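Side-chain contact in fucolectin-related protein (Streptococcus pneumoniae, PDB 2J22), which probably binds fucose-containing glycans of blood group antigens through a calcium-containing carbohydrate-binding module of a pneumococcal virulence factor: residues A[90-95]-A[101-106]. Sequence-based numbering, arbitrary orientation.
Sequences DIIIYD and VFTQHI
His105 ND1 donates a hydrogen bond to Asp90 OD1 at 2.7 Å, reaching the oxygen from above the carboxylate, 41° out of its plane, while the two flat groups stand 71° apart. The imidazole gets there because its CG lies anti to the backbone N (chi1 -173°), which brings the ring edge up to the acid. These two residues form a non-hydrogen-bonded antiparallel pair, and Ile92 and Thr103 repeat that pairing on the same face, where Ile92 CG2 lies alongside Thr103 OG1, itself hydrogen-bonded to Glu100 OE1.

The other face is mostly apolar. Ile93 sets CG1 at the edge of the Phe102 ring, 3.7 Å from CD2 and near the ring plane, and its other branch, CG2, meets Val101 CG2. Farther along, Ile91 CD1 touches Ile106 CG1 at 4.1 Å. Backbone bonds join Ile91 N to Gln104 O and Gln104 N to Ile91 O, both 2.8 Å. Near the turn, a classic bulge sets Val101 and Phe102 opposite Ile93, whose O takes a 2.7 Å bond from Val101 N and a weak one from Phe102 N.

Leu70, Leu73 and Ile75 of strand 67-77 and Leu118 and Leu114 of strand 113-118 pack against this face, within the beta-sandwich core. Asp90 OD2 salt-bridges Arg131, so both carboxylate oxygens are held. Asp90 thus orients the imidazole and keeps a proton on ND1; any stabilisation of the doubly protonated ring would probably be offset by Arg131, which also touches His105.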
loop_
_atom_site.group_PDB
_atom_site.type_symbol
_atom_site.label_atom_id
_atom_site.label_comp_id
_atom_site.label_asym_id
_atom_site.label_seq_id
_atom_site.Cartn_x
_atom_site.Cartn_y
_atom_site.Cartn_z
ATOM N N ASP A 90 -6.986 5.016 5.080
ATOM C CA ASP A 90 -6.222 6.193 4.765
ATOM C C ASP A 90 -4.914 5.843 4.081
ATOM O O ASP A 90 -4.253 4.824 4.428
ATOM C CB ASP A 90 -5.892 6.945 6.050
ATOM C CG ASP A 90 -7.086 7.600 6.656
ATOM O OD1 ASP A 90 -7.962 8.161 5.907
ATOM O OD2 ASP A 90 -7.219 7.605 7.880
ATOM N N ILE A 91 -4.553 6.699 3.133
ATOM C CA ILE A 91 -3.219 6.735 2.520
ATOM C C ILE A 91 -2.555 7.966 3.119
ATOM O O ILE A 91 -3.111 9.070 3.006
ATOM C CB ILE A 91 -3.343 6.894 0.975
ATOM C CG1 ILE A 91 -4.145 5.735 0.379
ATOM C CG2 ILE A 91 -1.952 7.122 0.313
ATOM C CD1 ILE A 91 -4.447 5.846 -1.095
ATOM N N ILE A 92 -1.376 7.780 3.731
ATOM C CA ILE A 92 -0.659 8.847 4.386
ATOM C C ILE A 92 0.748 8.898 3.831
ATOM O O ILE A 92 1.446 7.887 3.845
ATOM C CB ILE A 92 -0.551 8.621 5.940
ATOM C CG1 ILE A 92 -1.857 8.067 6.544
ATOM C CG2 ILE A 92 -0.245 9.956 6.594
ATOM C CD1 ILE A 92 -1.714 7.363 7.893
ATOM N N ILE A 93 1.177 10.066 3.382
ATOM C CA ILE A 93 2.561 10.248 2.849
ATOM C C ILE A 93 3.335 11.140 3.781
ATOM O O ILE A 93 2.828 12.151 4.239
ATOM C CB ILE A 93 2.515 10.784 1.375
ATOM C CG1 ILE A 93 1.515 9.915 0.545
ATOM C CG2 ILE A 93 3.962 10.900 0.754
ATOM C CD1 ILE A 93 1.721 9.876 -0.966
ATOM N N TYR A 94 4.580 10.753 4.097
ATOM C CA TYR A 94 5.391 11.508 5.043
ATOM C C TYR A 94 6.667 12.025 4.386
ATOM O O TYR A 94 7.139 11.411 3.416
ATOM C CB TYR A 94 5.796 10.629 6.228
ATOM C CG TYR A 94 4.696 9.836 6.885
ATOM C CD1 TYR A 94 4.047 10.316 8.059
ATOM C CD2 TYR A 94 4.307 8.568 6.376
ATOM C CE1 TYR A 94 3.005 9.573 8.675
ATOM C CE2 TYR A 94 3.299 7.817 7.007
ATOM C CZ TYR A 94 2.643 8.339 8.136
ATOM O OH TYR A 94 1.680 7.564 8.748
ATOM N N ASP A 95 7.250 13.111 4.923
ATOM C CA ASP A 95 8.526 13.591 4.389
ATOM C C ASP A 95 9.651 12.791 5.003
ATOM O O ASP A 95 9.353 11.862 5.774
ATOM C CB ASP A 95 8.754 15.083 4.628
ATOM C CG ASP A 95 8.686 15.479 6.077
ATOM O OD1 ASP A 95 9.067 14.689 6.973
ATOM O OD2 ASP A 95 8.245 16.593 6.418
ATOM N N VAL A 101 2.902 14.704 5.067
ATOM C CA VAL A 101 2.816 15.748 4.048
ATOM C C VAL A 101 1.556 15.674 3.203
ATOM O O VAL A 101 1.335 16.570 2.400
ATOM C CB VAL A 101 4.072 15.797 3.111
ATOM C CG1 VAL A 101 5.308 16.121 3.948
ATOM C CG2 VAL A 101 4.241 14.464 2.321
ATOM N N PHE A 102 0.743 14.615 3.361
ATOM C CA PHE A 102 -0.455 14.390 2.516
ATOM C C PHE A 102 -1.290 13.242 3.094
ATOM O O PHE A 102 -0.755 12.205 3.454
ATOM C CB PHE A 102 -0.047 14.058 1.064
ATOM C CG PHE A 102 -1.180 13.501 0.170
ATOM C CD1 PHE A 102 -2.043 14.363 -0.524
ATOM C CD2 PHE A 102 -1.345 12.124 -0.016
ATOM C CE1 PHE A 102 -3.071 13.857 -1.379
ATOM C CE2 PHE A 102 -2.395 11.599 -0.857
ATOM C CZ PHE A 102 -3.251 12.479 -1.538
ATOM N N THR A 103 -2.595 13.412 3.191
ATOM C CA THR A 103 -3.453 12.303 3.618
ATOM C C THR A 103 -4.654 12.201 2.718
ATOM O O THR A 103 -5.225 13.213 2.371
ATOM C CB THR A 103 -3.929 12.522 5.053
ATOM O OG1 THR A 103 -2.778 12.555 5.893
ATOM C CG2 THR A 103 -4.674 11.304 5.552
ATOM N N GLN A 104 -5.041 10.985 2.338
ATOM C CA GLN A 104 -6.295 10.803 1.610
ATOM C C GLN A 104 -7.119 9.621 2.128
ATOM O O GLN A 104 -6.609 8.496 2.320
ATOM C CB GLN A 104 -6.038 10.689 0.111
ATOM C CG GLN A 104 -7.009 9.858 -0.642
ATOM C CD GLN A 104 -7.850 10.625 -1.627
ATOM O OE1 GLN A 104 -7.655 10.500 -2.847
ATOM N NE2 GLN A 104 -8.813 11.403 -1.117
ATOM N N HIS A 105 -8.405 9.868 2.326
ATOM C CA HIS A 105 -9.268 8.842 2.848
ATOM C C HIS A 105 -9.976 8.143 1.719
ATOM O O HIS A 105 -10.476 8.810 0.809
ATOM C CB HIS A 105 -10.324 9.405 3.776
ATOM C CG HIS A 105 -11.103 8.326 4.433
ATOM N ND1 HIS A 105 -10.631 7.661 5.532
ATOM C CD2 HIS A 105 -12.238 7.694 4.068
ATOM C CE1 HIS A 105 -11.498 6.724 5.881
ATOM N NE2 HIS A 105 -12.476 6.717 5.001
ATOM N N ILE A 106 -10.030 6.809 1.780
ATOM C CA ILE A 106 -10.721 6.015 0.768
ATOM C C ILE A 106 -11.894 5.246 1.372
ATOM O O ILE A 106 -11.755 4.507 2.331
ATOM C CB ILE A 106 -9.740 5.046 0.008
ATOM C CG1 ILE A 106 -8.513 5.798 -0.562
ATOM C CG2 ILE A 106 -10.499 4.179 -1.063
ATOM C CD1 ILE A 106 -8.805 6.706 -1.813
#